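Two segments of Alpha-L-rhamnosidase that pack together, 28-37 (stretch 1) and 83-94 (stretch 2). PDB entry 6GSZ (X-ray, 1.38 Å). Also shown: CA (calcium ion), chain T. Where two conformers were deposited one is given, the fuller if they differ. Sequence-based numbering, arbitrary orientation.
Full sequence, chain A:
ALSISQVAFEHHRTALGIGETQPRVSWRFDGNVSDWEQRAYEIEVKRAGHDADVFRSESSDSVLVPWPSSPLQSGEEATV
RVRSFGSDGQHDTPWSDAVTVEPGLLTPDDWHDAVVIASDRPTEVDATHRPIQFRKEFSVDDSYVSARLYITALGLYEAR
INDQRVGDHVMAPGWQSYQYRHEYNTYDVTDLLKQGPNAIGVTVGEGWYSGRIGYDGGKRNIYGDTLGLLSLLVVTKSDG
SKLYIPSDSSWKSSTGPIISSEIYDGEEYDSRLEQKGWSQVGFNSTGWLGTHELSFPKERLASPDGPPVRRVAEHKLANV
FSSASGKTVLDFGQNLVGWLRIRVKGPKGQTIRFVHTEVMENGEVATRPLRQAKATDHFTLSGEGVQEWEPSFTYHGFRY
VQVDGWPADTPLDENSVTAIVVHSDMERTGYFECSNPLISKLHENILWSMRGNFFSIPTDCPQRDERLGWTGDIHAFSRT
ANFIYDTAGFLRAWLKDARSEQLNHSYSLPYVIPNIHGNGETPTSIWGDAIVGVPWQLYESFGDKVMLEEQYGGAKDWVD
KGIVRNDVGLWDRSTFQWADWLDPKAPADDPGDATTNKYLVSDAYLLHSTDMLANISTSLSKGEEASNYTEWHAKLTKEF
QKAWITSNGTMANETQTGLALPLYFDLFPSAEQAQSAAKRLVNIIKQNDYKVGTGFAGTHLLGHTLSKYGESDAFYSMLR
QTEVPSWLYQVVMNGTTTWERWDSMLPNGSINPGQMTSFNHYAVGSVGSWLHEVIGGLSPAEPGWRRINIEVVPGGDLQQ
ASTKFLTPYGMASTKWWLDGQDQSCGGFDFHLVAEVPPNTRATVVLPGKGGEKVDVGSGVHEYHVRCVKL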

# COMPACT_ATOMS: atom_id res chain seq x y z
N ARG A 28 -3.65 -0.59 21.80
CA ARG A 28 -3.21 -1.96 21.71
C ARG A 28 -2.58 -2.39 23.05
O ARG A 28 -1.97 -1.59 23.74
CB ARG A 28 -2.25 -1.98 20.53
CG ARG A 28 -1.88 -3.36 20.02
CD ARG A 28 -1.11 -3.13 18.74
NE ARG A 28 -1.98 -3.14 17.57
CZ ARG A 28 -1.66 -2.68 16.38
NH1 ARG A 28 -2.28 -3.19 15.32
NH2 ARG A 28 -0.76 -1.73 16.24
N PHE A 29 -2.74 -3.67 23.39
CA PHE A 29 -2.25 -4.23 24.62
C PHE A 29 -0.98 -5.05 24.39
O PHE A 29 -0.77 -5.63 23.29
CB PHE A 29 -3.31 -5.15 25.21
CG PHE A 29 -4.61 -4.48 25.57
CD1 PHE A 29 -4.73 -3.72 26.73
CD2 PHE A 29 -5.70 -4.59 24.74
CE1 PHE A 29 -5.94 -3.15 27.08
CE2 PHE A 29 -6.89 -3.97 25.06
CZ PHE A 29 -7.02 -3.27 26.24
N ASP A 30 -0.17 -5.13 25.44
CA ASP A 30 0.99 -6.04 25.50
C ASP A 30 0.88 -6.80 26.83
O ASP A 30 0.53 -6.25 27.83
CB ASP A 30 2.30 -5.26 25.34
CG ASP A 30 3.57 -6.07 25.20
OD1 ASP A 30 3.53 -7.33 25.10
OD2 ASP A 30 4.62 -5.41 25.18
N GLY A 31 1.25 -8.06 26.84
CA GLY A 31 1.23 -8.82 28.07
C GLY A 31 0.71 -10.22 27.85
O GLY A 31 0.05 -10.48 26.91
N ASN A 32 1.01 -11.11 28.79
CA ASN A 32 0.71 -12.53 28.64
C ASN A 32 -0.46 -12.94 29.56
O ASN A 32 -0.70 -14.14 29.73
CB ASN A 32 1.96 -13.39 28.86
CG ASN A 32 2.48 -13.30 30.28
OD1 ASN A 32 2.03 -12.44 31.03
ND2 ASN A 32 3.44 -14.15 30.66
N VAL A 33 -1.21 -11.98 30.09
CA VAL A 33 -2.34 -12.25 30.96
C VAL A 33 -3.33 -13.23 30.30
O VAL A 33 -3.62 -13.15 29.12
CB VAL A 33 -3.03 -10.93 31.37
CG1 VAL A 33 -3.61 -10.17 30.17
CG2 VAL A 33 -4.08 -11.17 32.43
N SER A 34 -3.91 -14.09 31.13
CA SER A 34 -4.83 -15.14 30.75
C SER A 34 -6.29 -14.68 30.85
O SER A 34 -6.70 -14.11 31.86
CB SER A 34 -4.64 -16.36 31.64
OG SER A 34 -3.45 -17.05 31.31
N ASP A 35 -7.06 -14.99 29.80
CA ASP A 35 -8.53 -14.81 29.76
C ASP A 35 -8.94 -13.40 30.16
O ASP A 35 -9.93 -13.18 30.85
CB ASP A 35 -9.22 -15.81 30.69
CG ASP A 35 -9.16 -17.22 30.19
OD1 ASP A 35 -9.19 -17.44 28.98
OD2 ASP A 35 -9.15 -18.10 31.05
N TRP A 36 -8.20 -12.40 29.66
CA TRP A 36 -8.44 -11.04 30.07
C TRP A 36 -9.36 -10.33 29.08
O TRP A 36 -9.14 -10.39 27.86
CB TRP A 36 -7.10 -10.30 30.18
CG TRP A 36 -7.21 -8.95 30.82
CD1 TRP A 36 -7.04 -8.64 32.13
CD2 TRP A 36 -7.48 -7.70 30.15
NE1 TRP A 36 -7.21 -7.31 32.34
CE2 TRP A 36 -7.48 -6.70 31.14
CE3 TRP A 36 -7.75 -7.31 28.82
CZ2 TRP A 36 -7.74 -5.36 30.86
CZ3 TRP A 36 -7.97 -5.98 28.54
CH2 TRP A 36 -7.95 -5.02 29.54
N GLU A 37 -10.34 -9.61 29.63
CA GLU A 37 -11.23 -8.75 28.87
C GLU A 37 -11.36 -7.43 29.61
O GLU A 37 -11.30 -7.37 30.84
CB GLU A 37 -12.60 -9.41 28.67
CG GLU A 37 -12.53 -10.58 27.71
CD GLU A 37 -13.83 -11.32 27.42
OE1 GLU A 37 -14.41 -11.90 28.37
OE2 GLU A 37 -14.24 -11.34 26.24
N ARG A 83 -5.92 4.39 30.26
CA ARG A 83 -5.71 3.17 31.04
C ARG A 83 -6.99 2.35 30.98
O ARG A 83 -8.06 2.86 30.80
CB ARG A 83 -5.25 3.45 32.48
CG ARG A 83 -6.23 4.24 33.31
CD ARG A 83 -5.67 4.41 34.73
NE ARG A 83 -6.60 5.13 35.55
CZ ARG A 83 -6.47 5.28 36.87
NH1 ARG A 83 -5.43 4.75 37.50
NH2 ARG A 83 -7.40 5.95 37.52
N SER A 84 -6.78 1.05 31.11
CA SER A 84 -7.80 0.06 30.88
C SER A 84 -7.94 -0.82 32.14
O SER A 84 -6.95 -1.19 32.76
CB SER A 84 -7.45 -0.72 29.65
OG SER A 84 -8.36 -1.78 29.45
N PHE A 85 -9.19 -1.14 32.48
CA PHE A 85 -9.57 -1.92 33.65
C PHE A 85 -10.13 -3.29 33.24
O PHE A 85 -11.05 -3.37 32.43
CB PHE A 85 -10.60 -1.13 34.44
CG PHE A 85 -10.12 0.22 34.92
CD1 PHE A 85 -10.24 1.33 34.09
CD2 PHE A 85 -9.53 0.37 36.17
CE1 PHE A 85 -9.80 2.58 34.51
CE2 PHE A 85 -9.07 1.61 36.57
CZ PHE A 85 -9.22 2.71 35.75
N GLY A 86 -9.63 -4.35 33.90
CA GLY A 86 -10.03 -5.72 33.58
C GLY A 86 -11.36 -6.11 34.20
O GLY A 86 -11.75 -5.60 35.24
N SER A 87 -12.05 -7.00 33.49
CA SER A 87 -13.38 -7.45 33.93
C SER A 87 -13.31 -8.21 35.24
O SER A 87 -14.33 -8.29 35.91
CB SER A 87 -14.08 -8.25 32.86
OG SER A 87 -13.38 -9.43 32.61
N ASP A 88 -12.16 -8.80 35.57
CA ASP A 88 -12.06 -9.65 36.79
C ASP A 88 -11.77 -8.77 38.00
O ASP A 88 -11.62 -9.27 39.11
CB ASP A 88 -10.99 -10.74 36.65
CG ASP A 88 -9.60 -10.24 36.25
OD1 ASP A 88 -9.30 -9.05 36.49
OD2 ASP A 88 -8.83 -11.06 35.68
N GLY A 89 -11.56 -7.47 37.76
CA GLY A 89 -11.27 -6.51 38.81
C GLY A 89 -9.89 -6.69 39.41
O GLY A 89 -9.60 -6.09 40.44
N GLN A 90 -9.04 -7.51 38.77
CA GLN A 90 -7.70 -7.88 39.30
C GLN A 90 -6.55 -7.38 38.40
O GLN A 90 -5.47 -7.07 38.96
CB GLN A 90 -7.60 -9.39 39.50
CG GLN A 90 -8.50 -9.90 40.61
CD GLN A 90 -8.32 -11.38 40.88
OE1 GLN A 90 -7.96 -12.15 39.99
NE2 GLN A 90 -8.59 -11.78 42.11
N HIS A 91 -6.72 -7.35 37.06
CA HIS A 91 -5.61 -6.85 36.23
C HIS A 91 -6.02 -5.58 35.47
O HIS A 91 -6.86 -5.63 34.55
CB HIS A 91 -5.12 -7.89 35.23
CG HIS A 91 -4.52 -9.11 35.80
ND1 HIS A 91 -5.26 -10.27 35.98
CD2 HIS A 91 -3.25 -9.38 36.18
CE1 HIS A 91 -4.47 -11.21 36.49
NE2 HIS A 91 -3.23 -10.69 36.62
N ASP A 92 -5.46 -4.44 35.87
CA ASP A 92 -5.65 -3.14 35.20
C ASP A 92 -4.30 -2.68 34.64
O ASP A 92 -3.24 -3.07 35.16
CB ASP A 92 -6.13 -2.07 36.19
CG ASP A 92 -7.41 -2.43 36.92
OD1 ASP A 92 -8.23 -3.15 36.33
OD2 ASP A 92 -7.58 -1.98 38.07
N THR A 93 -4.32 -1.89 33.55
CA THR A 93 -3.09 -1.34 33.01
C THR A 93 -2.66 -0.11 33.79
O THR A 93 -3.48 0.64 34.32
CB THR A 93 -3.22 -0.97 31.52
OG1 THR A 93 -3.95 0.25 31.40
CG2 THR A 93 -3.84 -2.09 30.70
N PRO A 94 -1.33 0.16 33.83
CA PRO A 94 -0.88 1.51 34.12
C PRO A 94 -1.39 2.48 33.05
O PRO A 94 -1.84 2.08 31.97
CB PRO A 94 0.65 1.41 34.03
CG PRO A 94 0.98 -0.07 34.08
CD PRO A 94 -0.23 -0.76 33.51
CA CA T . 4.28 -9.25 24.01
O HOH W 1 2.94 -10.38 25.45
O HOH W 2 -10.65 -10.05 32.63
O HOH W 3 -14.86 -11.27 30.87
O HOH W 4 3.17 -8.53 22.58
O HOH W 5 3.98 -10.98 22.11

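Residues 28-37 leave a strand at Asp30 and continue as loop; residues 83-94 run from strand through a type I turn, Gly86 to Gly89, and back, closed by Gly89 N to Gly86 O (3.1 Å) and Thr93 N to Ser84 O (2.8 Å). Two direct hydrogen bonds join the stretches. Trp36 lays its indole along the second stretch and gives its ring N-H, NE1, to His91 O (2.8 Å, 164°), so the buried donor is satisfied by a backbone carbonyl. Ser87 N donates to Glu37 O (2.8 Å), which also receives a CA-H contact from Gly86 CA (3.4 Å). Gly86 has no side chain, and an ideal CB there would clash with Trp36 NE1. Two waters extend the Glu37-Ser87 pairing: water 2 accepts from Glu37 N (3.0 Å) and bonds Ser87 OG (2.8 Å), while water 3 donates to Glu37 OE1 (2.6 Å) and bonds Ser87 OG (2.9 Å). Val33 CG2 sits over one face of the His91 imidazole, 3.9 Å from its centroid; His91 ND1, buried here, finds no polar partner. Phe29 turns its ring edge to Ser84 OG (3.7 Å from CE1) and Thr93 CG2. Within the second stretch, Asp88 OD1 accepts from Gln90 N (2.8 Å) and His91 N (3.1 Å), Asp92 OD1 from Gly86 N (3.1 Å), and Thr93 OG1 from Ser84 N (3.0 Å).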